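Local coordinates for biofilm-associated surface protein (Staphylococcus aureus, PDB 7C7U) that probably mediates cell adhesion and biofilm formation as a cell wall-anchored surface protein, binds calcium, and appears to switch between states that modulate functional amyloid, at residues I441-V452 with G482-E493; F210-T218 with N378-A386. One frame throughout, in Å; residues are numbered along the deposited sequence.

Contact 1: residues I441-V452 with G482-E493; sequences ITTEDTVVSGSV and GTFSVSIPNSPE
Phe484 lays its ring against the backbone of Gly450, whose CA stands 4.1 Å from the ring centroid in a CH-pi contact over the face. With chi1 at 52°, CG sits between its own backbone N and carbonyl carbon, which brings the ring back across the neighbouring strand until CE2 reaches to 3.3 Å from Ser451 N. The Gly450 carbonyl carbon lies over one ring face, toward the rim. On the same face of the sheet Val448 and Val486 form a hydrogen-bonded antiparallel pair, Val448 N to Val486 O at 2.9 Å, and CG2 of Val448 meets CD1 of Ile488 at 3.8 Å, the two side chains crossing at about a right angle. Ile488 also meets Ile441 tip to tip, CD1 to CD1 at a tight 3.5 Å. The other face carries Ser449, Ser485 and Ser487 beside Val447; one water bridges the hydroxyls of Ser449 and Ser485, 2.6 Å from Ser485 OG, while Ser449 OG also bonds Thr566. Strand 483-487 is an outermost strand of a mixed sheet, paired with 447-451, which lies beside 437-442; Phe484 packs on Ile498 and Ile500 of strand 494-501, and Val486 on Ala463 and Val465 of strand 462-466.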
ATOM      1  N   ILE A 441      37.668 -17.210   9.813  1.00 34.65           N
ATOM      2  CA  ILE A 441      38.000 -18.282  10.757  1.00 37.78           C
ATOM      3  C   ILE A 441      39.283 -18.983  10.296  1.00 33.20           C
ATOM      4  O   ILE A 441      39.842 -18.658   9.253  1.00 34.16           O
ATOM      5  CB  ILE A 441      36.844 -19.291  10.924  1.00 38.29           C
ATOM      6  CG1 ILE A 441      36.526 -19.967   9.593  1.00 34.49           C
ATOM      7  CG2 ILE A 441      35.596 -18.621  11.519  1.00 36.84           C
ATOM      8  CD1 ILE A 441      35.686 -21.208   9.778  1.00 31.90           C
ATOM      9  N   THR A 442      39.768 -19.940  11.097  1.00 35.36           N
ATOM     10  CA  THR A 442      40.944 -20.720  10.708  1.00 36.49           C
ATOM     11  C   THR A 442      40.541 -22.143  10.328  1.00 35.58           C
ATOM     12  O   THR A 442      39.405 -22.582  10.543  1.00 37.48           O
ATOM     13  CB  THR A 442      42.021 -20.788  11.811  1.00 35.05           C
ATOM     14  OG1 THR A 442      41.685 -21.799  12.774  1.00 38.37           O
ATOM     15  CG2 THR A 442      42.210 -19.456  12.515  1.00 33.07           C
ATOM     16  N   THR A 443      41.510 -22.865   9.755  1.00 33.25           N
ATOM     17  CA  THR A 443      41.344 -24.270   9.405  1.00 32.98           C
ATOM     18  C   THR A 443      41.080 -25.157  10.617  1.00 33.09           C
ATOM     19  O   THR A 443      40.655 -26.297  10.428  1.00 35.72           O
ATOM     20  CB  THR A 443      42.589 -24.799   8.671  1.00 37.59           C
ATOM     21  OG1 THR A 443      43.704 -24.782   9.569  1.00 37.54           O
ATOM     22  CG2 THR A 443      42.932 -23.975   7.405  1.00 34.53           C
ATOM     23  N   GLU A 444      41.297 -24.673  11.848  1.00 35.07           N
ATOM     24  CA  GLU A 444      40.984 -25.453  13.046  1.00 37.06           C
ATOM     25  C   GLU A 444      39.598 -25.161  13.617  1.00 39.23           C
ATOM     26  O   GLU A 444      39.138 -25.894  14.501  1.00 32.52           O
ATOM     27  CB  GLU A 444      42.033 -25.213  14.131  1.00 38.65           C
ATOM     28  CG  GLU A 444      43.273 -26.082  13.921  1.00 42.39           C
ATOM     29  CD  GLU A 444      44.374 -25.801  14.921  1.00 47.31           C
ATOM     30  OE1 GLU A 444      44.383 -24.686  15.492  1.00 45.54           O
ATOM     31  OE2 GLU A 444      45.232 -26.700  15.128  1.00 45.48           O
ATOM     32  N   ASP A 445      38.925 -24.129  13.130  1.00 31.83           N
ATOM     33  CA  ASP A 445      37.597 -23.776  13.629  1.00 38.45           C
ATOM     34  C   ASP A 445      36.525 -24.687  13.053  1.00 36.16           C
ATOM     35  O   ASP A 445      36.666 -25.242  11.956  1.00 38.22           O
ATOM     36  CB  ASP A 445      37.269 -22.317  13.301  1.00 30.79           C
ATOM     37  CG  ASP A 445      37.995 -21.356  14.217  1.00 36.93           C
ATOM     38  OD1 ASP A 445      37.792 -21.468  15.448  1.00 34.99           O
ATOM     39  OD2 ASP A 445      38.793 -20.523  13.722  1.00 36.59           O
ATOM     40  N   THR A 446      35.446 -24.857  13.823  1.00 32.61           N
ATOM     41  CA  THR A 446      34.360 -25.739  13.429  1.00 36.53           C
ATOM     42  C   THR A 446      33.025 -25.014  13.300  1.00 36.85           C
ATOM     43  O   THR A 446      32.004 -25.675  13.095  1.00 33.31           O
ATOM     44  CB  THR A 446      34.234 -26.901  14.423  1.00 37.27           C
ATOM     45  OG1 THR A 446      34.025 -26.379  15.737  1.00 38.73           O
ATOM     46  CG2 THR A 446      35.516 -27.773  14.410  1.00 41.92           C
ATOM     47  N   VAL A 447      33.003 -23.682  13.420  1.00 34.04           N
ATOM     48  CA  VAL A 447      31.768 -22.909  13.302  1.00 36.36           C
ATOM     49  C   VAL A 447      32.069 -21.621  12.540  1.00 36.77           C
ATOM     50  O   VAL A 447      33.068 -20.947  12.811  1.00 36.66           O
ATOM     51  CB  VAL A 447      31.122 -22.582  14.671  1.00 36.58           C
ATOM     52  CG1 VAL A 447      29.734 -21.878  14.482  1.00 36.27           C
ATOM     53  CG2 VAL A 447      30.963 -23.833  15.529  1.00 40.06           C
ATOM     54  N   VAL A 448      31.201 -21.281  11.588  1.00 38.54           N
ATOM     55  CA  VAL A 448      31.187 -19.968  10.946  1.00 31.46           C
ATOM     56  C   VAL A 448      30.101 -19.155  11.637  1.00 36.58           C
ATOM     57  O   VAL A 448      28.916 -19.488  11.533  1.00 34.11           O
ATOM     58  CB  VAL A 448      30.910 -20.066   9.441  1.00 36.68           C
ATOM     59  CG1 VAL A 448      30.815 -18.637   8.805  1.00 31.10           C
ATOM     60  CG2 VAL A 448      31.944 -20.915   8.738  1.00 36.07           C
ATOM     61  N   SER A 449      30.496 -18.106  12.358  1.00 37.67           N
ATOM     62  CA  SER A 449      29.568 -17.255  13.091  1.00 40.29           C
ATOM     63  C   SER A 449      29.425 -15.904  12.405  1.00 35.25           C
ATOM     64  O   SER A 449      30.408 -15.343  11.906  1.00 37.15           O
ATOM     65  CB  SER A 449      30.037 -17.048  14.534  1.00 42.70           C
ATOM     66  OG  SER A 449      30.211 -18.292  15.182  1.00 39.63           O
ATOM     67  N   GLY A 450      28.205 -15.379  12.410  1.00 38.07           N
ATOM     68  CA  GLY A 450      27.955 -14.063  11.853  1.00 37.83           C
ATOM     69  C   GLY A 450      26.500 -13.671  12.027  1.00 37.23           C
ATOM     70  O   GLY A 450      25.791 -14.214  12.877  1.00 38.87           O
ATOM     71  N   SER A 451      26.059 -12.730  11.200  1.00 38.05           N
ATOM     72  CA  SER A 451      24.701 -12.203  11.299  1.00 41.14           C
ATOM     73  C   SER A 451      24.300 -11.606   9.955  1.00 40.68           C
ATOM     74  O   SER A 451      25.131 -11.407   9.064  1.00 38.83           O
ATOM     75  CB  SER A 451      24.594 -11.139  12.390  1.00 39.86           C
ATOM     76  OG  SER A 451      25.396 -10.021  12.049  1.00 39.32           O
ATOM     77  N   VAL A 452      23.012 -11.308   9.822  1.00 40.09           N
ATOM     78  CA  VAL A 452      22.514 -10.709   8.591  1.00 32.97           C
ATOM     79  C   VAL A 452      21.287  -9.879   8.953  1.00 43.18           C
ATOM     80  O   VAL A 452      20.486 -10.308   9.799  1.00 42.93           O
ATOM     81  CB  VAL A 452      22.231 -11.790   7.532  1.00 33.84           C
ATOM     82  CG1 VAL A 452      21.275 -12.844   8.073  1.00 38.26           C
ATOM     83  CG2 VAL A 452      21.713 -11.170   6.227  1.00 39.45           C
ATOM     84  N   GLY A 482      18.756 -12.538  13.377  1.00 41.93           N
ATOM     85  CA  GLY A 482      19.733 -12.410  12.323  1.00 41.29           C
ATOM     86  C   GLY A 482      21.021 -13.192  12.528  1.00 39.75           C
ATOM     87  O   GLY A 482      21.750 -13.407  11.557  1.00 41.04           O
ATOM     88  N   THR A 483      21.336 -13.606  13.750  1.00 40.46           N
ATOM     89  CA  THR A 483      22.591 -14.327  13.974  1.00 42.90           C
ATOM     90  C   THR A 483      22.518 -15.755  13.432  1.00 42.61           C
ATOM     91  O   THR A 483      21.441 -16.346  13.294  1.00 42.00           O
ATOM     92  CB  THR A 483      22.939 -14.383  15.463  1.00 42.15           C
ATOM     93  OG1 THR A 483      21.918 -15.100  16.167  1.00 40.34           O
ATOM     94  CG2 THR A 483      23.085 -12.987  16.040  1.00 47.79           C
ATOM     95  N   PHE A 484      23.696 -16.320  13.141  1.00 43.10           N
ATOM     96  CA  PHE A 484      23.775 -17.710  12.718  1.00 40.24           C
ATOM     97  C   PHE A 484      25.098 -18.329  13.163  1.00 39.34           C
ATOM     98  O   PHE A 484      26.101 -17.642  13.379  1.00 38.57           O
ATOM     99  CB  PHE A 484      23.599 -17.868  11.202  1.00 37.42           C
ATOM    100  CG  PHE A 484      24.500 -16.987  10.383  1.00 42.99           C
ATOM    101  CD1 PHE A 484      25.807 -17.372  10.107  1.00 39.80           C
ATOM    102  CD2 PHE A 484      24.032 -15.795   9.852  1.00 41.00           C
ATOM    103  CE1 PHE A 484      26.636 -16.563   9.343  1.00 40.82           C
ATOM    104  CE2 PHE A 484      24.851 -14.993   9.089  1.00 39.75           C
ATOM    105  CZ  PHE A 484      26.152 -15.376   8.831  1.00 43.42           C
ATOM    106  N   SER A 485      25.074 -19.653  13.280  1.00 41.21           N
ATOM    107  CA  SER A 485      26.221 -20.470  13.690  1.00 39.75           C
ATOM    108  C   SER A 485      26.147 -21.739  12.852  1.00 38.66           C
ATOM    109  O   SER A 485      25.311 -22.610  13.117  1.00 39.04           O
ATOM    110  CB  SER A 485      26.180 -20.777  15.179  1.00 44.71           C
ATOM    111  OG  SER A 485      25.973 -19.586  15.919  1.00 49.29           O
ATOM    112  N   VAL A 486      26.962 -21.801  11.803  1.00 34.71           N
ATOM    113  CA  VAL A 486      26.965 -22.919  10.865  1.00 34.81           C
ATOM    114  C   VAL A 486      28.096 -23.862  11.248  1.00 38.78           C
ATOM    115  O   VAL A 486      29.270 -23.463  11.237  1.00 36.09           O
ATOM    116  CB  VAL A 486      27.144 -22.438   9.416  1.00 38.78           C
ATOM    117  CG1 VAL A 486      27.132 -23.621   8.473  1.00 31.05           C
ATOM    118  CG2 VAL A 486      26.059 -21.382   9.033  1.00 35.86           C
ATOM    119  N   SER A 487      27.759 -25.119  11.539  1.00 37.76           N
ATOM    120  CA  SER A 487      28.769 -26.139  11.811  1.00 41.88           C
ATOM    121  C   SER A 487      29.448 -26.563  10.511  1.00 37.68           C
ATOM    122  O   SER A 487      28.775 -26.795   9.497  1.00 36.26           O
ATOM    123  CB  SER A 487      28.141 -27.356  12.495  1.00 41.02           C
ATOM    124  OG  SER A 487      27.830 -27.076  13.848  1.00 51.34           O
ATOM    125  N   ILE A 488      30.778 -26.627  10.533  1.00 32.42           N
ATOM    126  CA  ILE A 488      31.577 -27.050   9.381  1.00 35.76           C
ATOM    127  C   ILE A 488      32.703 -27.957   9.867  1.00 32.80           C
ATOM    128  O   ILE A 488      33.084 -27.918  11.043  1.00 35.11           O
ATOM    129  CB  ILE A 488      32.177 -25.851   8.618  1.00 34.40           C
ATOM    130  CG1 ILE A 488      33.192 -25.127   9.506  1.00 30.49           C
ATOM    131  CG2 ILE A 488      31.074 -24.909   8.067  1.00 33.27           C
ATOM    132  CD1 ILE A 488      34.038 -24.113   8.773  1.00 34.66           C
ATOM    133  N   PRO A 489      33.264 -28.773   8.979  1.00 33.66           N
ATOM    134  CA  PRO A 489      34.504 -29.487   9.333  1.00 34.55           C
ATOM    135  C   PRO A 489      35.654 -28.503   9.462  1.00 33.06           C
ATOM    136  O   PRO A 489      35.582 -27.353   9.013  1.00 36.81           O
ATOM    137  CB  PRO A 489      34.737 -30.432   8.148  1.00 33.79           C
ATOM    138  CG  PRO A 489      33.462 -30.365   7.306  1.00 35.58           C
ATOM    139  CD  PRO A 489      32.862 -29.032   7.586  1.00 36.45           C
ATOM    140  N   ASN A 490      36.722 -28.955  10.104  1.00 34.01           N
ATOM    141  CA  ASN A 490      38.000 -28.307   9.880  1.00 35.27           C
ATOM    142  C   ASN A 490      38.230 -28.295   8.379  1.00 33.55           C
ATOM    143  O   ASN A 490      38.280 -29.349   7.743  1.00 35.61           O
ATOM    144  CB  ASN A 490      39.130 -29.053  10.610  1.00 36.49           C
ATOM    145  CG  ASN A 490      39.110 -28.835  12.135  1.00 38.66           C
ATOM    146  OD1 ASN A 490      38.436 -27.940  12.650  1.00 39.36           O
ATOM    147  ND2 ASN A 490      39.877 -29.638  12.849  1.00 36.26           N
ATOM    148  N   SER A 491      38.293 -27.109   7.796  1.00 31.08           N
ATOM    149  CA  SER A 491      38.153 -26.990   6.354  1.00 33.07           C
ATOM    150  C   SER A 491      39.414 -26.445   5.689  1.00 36.07           C
ATOM    151  O   SER A 491      40.249 -25.809   6.344  1.00 35.70           O
ATOM    152  CB  SER A 491      36.947 -26.094   6.028  1.00 33.73           C
ATOM    153  OG  SER A 491      35.721 -26.800   6.279  1.00 31.85           O
ATOM    154  N   PRO A 492      39.597 -26.703   4.391  1.00 34.93           N
ATOM    155  CA  PRO A 492      40.757 -26.137   3.681  1.00 35.12           C
ATOM    156  C   PRO A 492      40.735 -24.615   3.658  1.00 37.33           C
ATOM    157  O   PRO A 492      39.675 -23.981   3.611  1.00 35.96           O
ATOM    158  CB  PRO A 492      40.629 -26.720   2.266  1.00 36.65           C
ATOM    159  CG  PRO A 492      39.794 -27.973   2.437  1.00 35.07           C
ATOM    160  CD  PRO A 492      38.852 -27.676   3.571  1.00 35.72           C
ATOM    161  N   GLU A 493      41.924 -24.021   3.677  1.00 35.14           N
ATOM    162  CA  GLU A 493      42.000 -22.570   3.581  1.00 37.53           C
ATOM    163  C   GLU A 493      41.431 -22.114   2.243  1.00 35.89           C
ATOM    164  O   GLU A 493      41.458 -22.848   1.246  1.00 37.80           O
ATOM    165  CB  GLU A 493      43.449 -22.065   3.722  1.00 39.15           C
ATOM    166  CG  GLU A 493      44.133 -21.845   2.384  1.00 42.20           C
ATOM    167  CD  GLU A 493      45.609 -21.453   2.490  1.00 50.22           C
ATOM    168  OE1 GLU A 493      46.013 -20.813   3.496  1.00 48.43           O
ATOM    169  OE2 GLU A 493      46.366 -21.795   1.553  1.00 52.18           O
TER
HETATM  170  O   HOH W   1      37.630 -24.797   9.264  1.00 32.00           O
HETATM  171  O   HOH W   2      30.455 -27.560  15.074  1.00 46.25           O
HETATM  172  O   HOH W   3      28.350 -19.255  16.813  1.00 46.51           O

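Contact 2: residues F210-T218 with N378-A386; sequences FKASSGSAT and NTLGTSTLA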
ATOM      1  N   PHE A 210     -34.052   4.901  -7.661  1.00 28.80           N
ATOM      2  CA  PHE A 210     -32.696   4.846  -7.131  1.00 25.93           C
ATOM      3  C   PHE A 210     -32.350   6.149  -6.423  1.00 29.17           C
ATOM      4  O   PHE A 210     -32.778   7.229  -6.831  1.00 25.70           O
ATOM      5  CB  PHE A 210     -31.700   4.537  -8.243  1.00 24.90           C
ATOM      6  CG  PHE A 210     -31.946   3.210  -8.925  1.00 23.84           C
ATOM      7  CD1 PHE A 210     -31.863   2.015  -8.203  1.00 25.68           C
ATOM      8  CD2 PHE A 210     -32.244   3.153 -10.276  1.00 23.72           C
ATOM      9  CE1 PHE A 210     -32.086   0.784  -8.830  1.00 27.62           C
ATOM     10  CE2 PHE A 210     -32.473   1.955 -10.904  1.00 30.41           C
ATOM     11  CZ  PHE A 210     -32.392   0.749 -10.177  1.00 26.17           C
ATOM     12  N   LYS A 211     -31.609   6.034  -5.329  1.00 26.12           N
ATOM     13  CA  LYS A 211     -31.282   7.178  -4.491  1.00 27.52           C
ATOM     14  C   LYS A 211     -29.921   7.776  -4.839  1.00 28.71           C
ATOM     15  O   LYS A 211     -29.762   9.002  -4.886  1.00 27.51           O
ATOM     16  CB  LYS A 211     -31.302   6.757  -3.016  1.00 27.56           C
ATOM     17  CG  LYS A 211     -31.106   7.883  -2.042  1.00 33.19           C
ATOM     18  CD  LYS A 211     -30.894   7.361  -0.622  1.00 39.77           C
ATOM     19  CE  LYS A 211     -32.122   6.631  -0.099  1.00 40.19           C
ATOM     20  NZ  LYS A 211     -33.341   7.467  -0.215  1.00 47.76           N
ATOM     21  N   ALA A 212     -28.929   6.939  -5.099  1.00 27.21           N
ATOM     22  CA  ALA A 212     -27.590   7.482  -5.306  1.00 27.08           C
ATOM     23  C   ALA A 212     -26.710   6.370  -5.824  1.00 27.31           C
ATOM     24  O   ALA A 212     -27.061   5.193  -5.720  1.00 24.26           O
ATOM     25  CB  ALA A 212     -27.025   8.055  -4.008  1.00 26.59           C
ATOM     26  N   SER A 213     -25.555   6.749  -6.385  1.00 28.36           N
ATOM     27  CA  SER A 213     -24.631   5.740  -6.871  1.00 25.45           C
ATOM     28  C   SER A 213     -23.205   6.217  -6.694  1.00 29.38           C
ATOM     29  O   SER A 213     -22.904   7.403  -6.837  1.00 26.74           O
ATOM     30  CB  SER A 213     -24.880   5.411  -8.346  1.00 26.58           C
ATOM     31  OG  SER A 213     -23.997   4.426  -8.820  1.00 28.05           O
ATOM     32  N   SER A 214     -22.322   5.272  -6.414  1.00 28.09           N
ATOM     33  CA  SER A 214     -20.908   5.597  -6.334  1.00 28.60           C
ATOM     34  C   SER A 214     -20.128   4.345  -6.681  1.00 27.94           C
ATOM     35  O   SER A 214     -20.684   3.254  -6.777  1.00 29.72           O
ATOM     36  CB  SER A 214     -20.542   6.105  -4.945  1.00 34.45           C
ATOM     37  OG  SER A 214     -20.478   4.996  -4.051  1.00 38.67           O
ATOM     38  N   GLY A 215     -18.822   4.502  -6.898  1.00 30.33           N
ATOM     39  CA  GLY A 215     -17.997   3.393  -7.306  1.00 27.18           C
ATOM     40  C   GLY A 215     -16.790   3.252  -6.400  1.00 27.21           C
ATOM     41  O   GLY A 215     -16.483   4.124  -5.590  1.00 27.60           O
ATOM     42  N   SER A 216     -16.136   2.108  -6.531  1.00 30.99           N
ATOM     43  CA  SER A 216     -14.836   1.903  -5.915  1.00 35.13           C
ATOM     44  C   SER A 216     -13.978   1.142  -6.905  1.00 34.43           C
ATOM     45  O   SER A 216     -14.489   0.315  -7.660  1.00 37.01           O
ATOM     46  CB  SER A 216     -14.953   1.144  -4.586  1.00 40.05           C
ATOM     47  OG  SER A 216     -15.391  -0.189  -4.793  1.00 41.50           O
ATOM     48  N   ALA A 217     -12.683   1.449  -6.929  1.00 34.58           N
ATOM     49  CA  ALA A 217     -11.749   0.801  -7.836  1.00 31.75           C
ATOM     50  C   ALA A 217     -10.590   0.296  -6.993  1.00 30.29           C
ATOM     51  O   ALA A 217     -10.023   1.060  -6.208  1.00 30.12           O
ATOM     52  CB  ALA A 217     -11.252   1.762  -8.927  1.00 29.21           C
ATOM     53  N   THR A 218     -10.277  -0.988  -7.119  1.00 30.26           N
ATOM     54  CA  THR A 218      -9.270  -1.621  -6.282  1.00 31.50           C
ATOM     55  C   THR A 218      -8.389  -2.525  -7.129  1.00 27.86           C
ATOM     56  O   THR A 218      -8.717  -2.864  -8.264  1.00 34.94           O
ATOM     57  CB  THR A 218      -9.900  -2.448  -5.149  1.00 35.61           C
ATOM     58  OG1 THR A 218     -10.842  -3.376  -5.690  1.00 32.94           O
ATOM     59  CG2 THR A 218     -10.596  -1.559  -4.127  1.00 34.10           C
ATOM     60  N   ASN A 378     -30.118   8.813 -11.053  1.00 28.56           N
ATOM     61  CA  ASN A 378     -29.256   8.500  -9.918  1.00 27.36           C
ATOM     62  C   ASN A 378     -28.506   7.184 -10.084  1.00 26.06           C
ATOM     63  O   ASN A 378     -28.116   6.564  -9.093  1.00 24.88           O
ATOM     64  CB  ASN A 378     -30.073   8.524  -8.603  1.00 26.80           C
ATOM     65  CG  ASN A 378     -30.548   9.932  -8.262  1.00 31.09           C
ATOM     66  OD1 ASN A 378     -29.869  10.885  -8.591  1.00 31.43           O
ATOM     67  ND2 ASN A 378     -31.705  10.064  -7.623  1.00 27.90           N
ATOM     68  N   THR A 379     -28.261   6.742 -11.317  1.00 23.64           N
ATOM     69  CA  THR A 379     -27.486   5.527 -11.506  1.00 26.05           C
ATOM     70  C   THR A 379     -26.068   5.809 -12.003  1.00 24.84           C
ATOM     71  O   THR A 379     -25.340   4.867 -12.306  1.00 25.58           O
ATOM     72  CB  THR A 379     -28.183   4.551 -12.463  1.00 24.83           C
ATOM     73  OG1 THR A 379     -28.224   5.107 -13.782  1.00 24.22           O
ATOM     74  CG2 THR A 379     -29.631   4.229 -11.987  1.00 21.03           C
ATOM     75  N   LEU A 380     -25.653   7.071 -12.062  1.00 26.14           N
ATOM     76  CA  LEU A 380     -24.305   7.420 -12.524  1.00 22.18           C
ATOM     77  C   LEU A 380     -23.361   7.400 -11.330  1.00 26.39           C
ATOM     78  O   LEU A 380     -23.545   8.164 -10.368  1.00 27.81           O
ATOM     79  CB  LEU A 380     -24.285   8.795 -13.194  1.00 24.41           C
ATOM     80  CG  LEU A 380     -22.895   9.400 -13.474  1.00 29.81           C
ATOM     81  CD1 LEU A 380     -22.108   8.501 -14.379  1.00 27.81           C
ATOM     82  CD2 LEU A 380     -22.985  10.810 -14.055  1.00 31.13           C
ATOM     83  N   GLY A 381     -22.347   6.542 -11.401  1.00 24.87           N
ATOM     84  CA  GLY A 381     -21.348   6.451 -10.354  1.00 25.36           C
ATOM     85  C   GLY A 381     -19.956   6.593 -10.948  1.00 27.40           C
ATOM     86  O   GLY A 381     -19.660   6.055 -12.008  1.00 27.31           O
ATOM     87  N   THR A 382     -19.127   7.334 -10.270  1.00 24.35           N
ATOM     88  CA  THR A 382     -17.750   7.467 -10.713  1.00 19.98           C
ATOM     89  C   THR A 382     -16.869   6.776  -9.700  1.00 24.92           C
ATOM     90  O   THR A 382     -17.325   6.385  -8.629  1.00 28.94           O
ATOM     91  CB  THR A 382     -17.340   8.932 -10.858  1.00 22.47           C
ATOM     92  OG1 THR A 382     -17.532   9.607  -9.602  1.00 27.10           O
ATOM     93  CG2 THR A 382     -18.158   9.621 -11.962  1.00 26.42           C
ATOM     94  N   SER A 383     -15.591   6.619 -10.057  1.00 24.71           N
ATOM     95  CA  SER A 383     -14.632   6.047  -9.116  1.00 23.90           C
ATOM     96  C   SER A 383     -13.249   6.531  -9.513  1.00 22.16           C
ATOM     97  O   SER A 383     -13.030   6.974 -10.652  1.00 21.87           O
ATOM     98  CB  SER A 383     -14.675   4.516  -9.083  1.00 25.16           C
ATOM     99  OG  SER A 383     -14.596   3.969 -10.387  1.00 29.85           O
ATOM    100  N   THR A 384     -12.331   6.438  -8.551  1.00 25.59           N
ATOM    101  CA  THR A 384     -10.925   6.803  -8.708  1.00 22.99           C
ATOM    102  C   THR A 384     -10.060   5.664  -8.181  1.00 24.70           C
ATOM    103  O   THR A 384     -10.252   5.222  -7.048  1.00 24.80           O
ATOM    104  CB  THR A 384     -10.583   8.093  -7.938  1.00 21.81           C
ATOM    105  OG1 THR A 384     -11.215   9.226  -8.539  1.00 24.86           O
ATOM    106  CG2 THR A 384      -9.057   8.362  -7.979  1.00 26.82           C
ATOM    107  N   LEU A 385      -9.100   5.207  -8.994  1.00 26.77           N
ATOM    108  CA  LEU A 385      -8.040   4.296  -8.526  1.00 27.07           C
ATOM    109  C   LEU A 385      -6.777   5.128  -8.313  1.00 24.83           C
ATOM    110  O   LEU A 385      -6.217   5.670  -9.269  1.00 27.96           O
ATOM    111  CB  LEU A 385      -7.803   3.155  -9.520  1.00 22.63           C
ATOM    112  CG  LEU A 385      -6.558   2.252  -9.239  1.00 27.98           C
ATOM    113  CD1 LEU A 385      -6.840   1.363  -8.050  1.00 28.34           C
ATOM    114  CD2 LEU A 385      -6.230   1.454 -10.470  1.00 21.30           C
ATOM    115  N   ALA A 386      -6.382   5.297  -7.044  1.00 24.63           N
ATOM    116  CA  ALA A 386      -5.259   6.148  -6.643  1.00 31.48           C
ATOM    117  C   ALA A 386      -4.040   5.247  -6.415  1.00 29.72           C
ATOM    118  O   ALA A 386      -3.844   4.700  -5.332  1.00 32.35           O
ATOM    119  CB  ALA A 386      -5.602   6.937  -5.385  1.00 31.14           C
TER
HETATM  120  O   HOH W   4     -11.865   3.609  -5.003  1.00 33.78           O
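Phe210 and Asn378 begin a lengthwise meeting of two edge strands, 210-220 of a five-stranded antiparallel sheet and 381-388 of a four-stranded one, which run in nearly the same direction at 24° where their short segments approach. The amide of Asn378 gives its ND2 proton to Phe210 O at 3.1 Å, a fairly straight bond (163°) with the carbonyl oxygen close to the amide plane. Next to it, CG2 of Thr379 presses obliquely on the Phe210 ring, 3.3 Å from CD2; this methyl lies anti to the carbonyl carbon of Thr379, while OG1 is turned to Ile376 O and Leu368 N. In the middle the strands come together through small residues. Ser214 CA lies 4.1 Å from Gly381 CA, and Ser383 CB rests 3.6 Å from Gly215 C; the glycines let the backbones approach this closely. Farther along, the methyl of Ala217 meets Leu385 CB at 3.8 Å.

Around this first shell, polar side chains of both strands have partners in neighbouring strands and loops. Ser213 OG bonds Gln234 O and Gln233 NE2, Ser214 OG bonds Ser183, and Thr384 OG1 bonds Gly185 O and Asn164, a ligand of a calcium ion. Phe210 also packs on Trp251 and Ile235. Near the far end a water accepts from Ala217 N at 3.0 Å and lies 3.1 Å from Thr384 O, to which it can donate.

In the fold
From the N terminus, the chain first builds a large mixed sheet and then enters strand 210-220. Contact 2 closes when strand 381-388 returns beside it after 159 intervening residues, joining edges of two different antiparallel sheets next to the first sheet's segment 183-187. The chain then passes through the calcium-binding stretch with helices 397-404 and 420-427 before contact 1 opens. That contact closes a much shorter loop, 29 residues containing strands 462-466 and 472-477, within a single mixed sheet. The two loops are in series, neither nested nor crossed, and lie on opposite sides of the chain's centre; their centres are 61 Å apart and their nearest atoms about 32 Å.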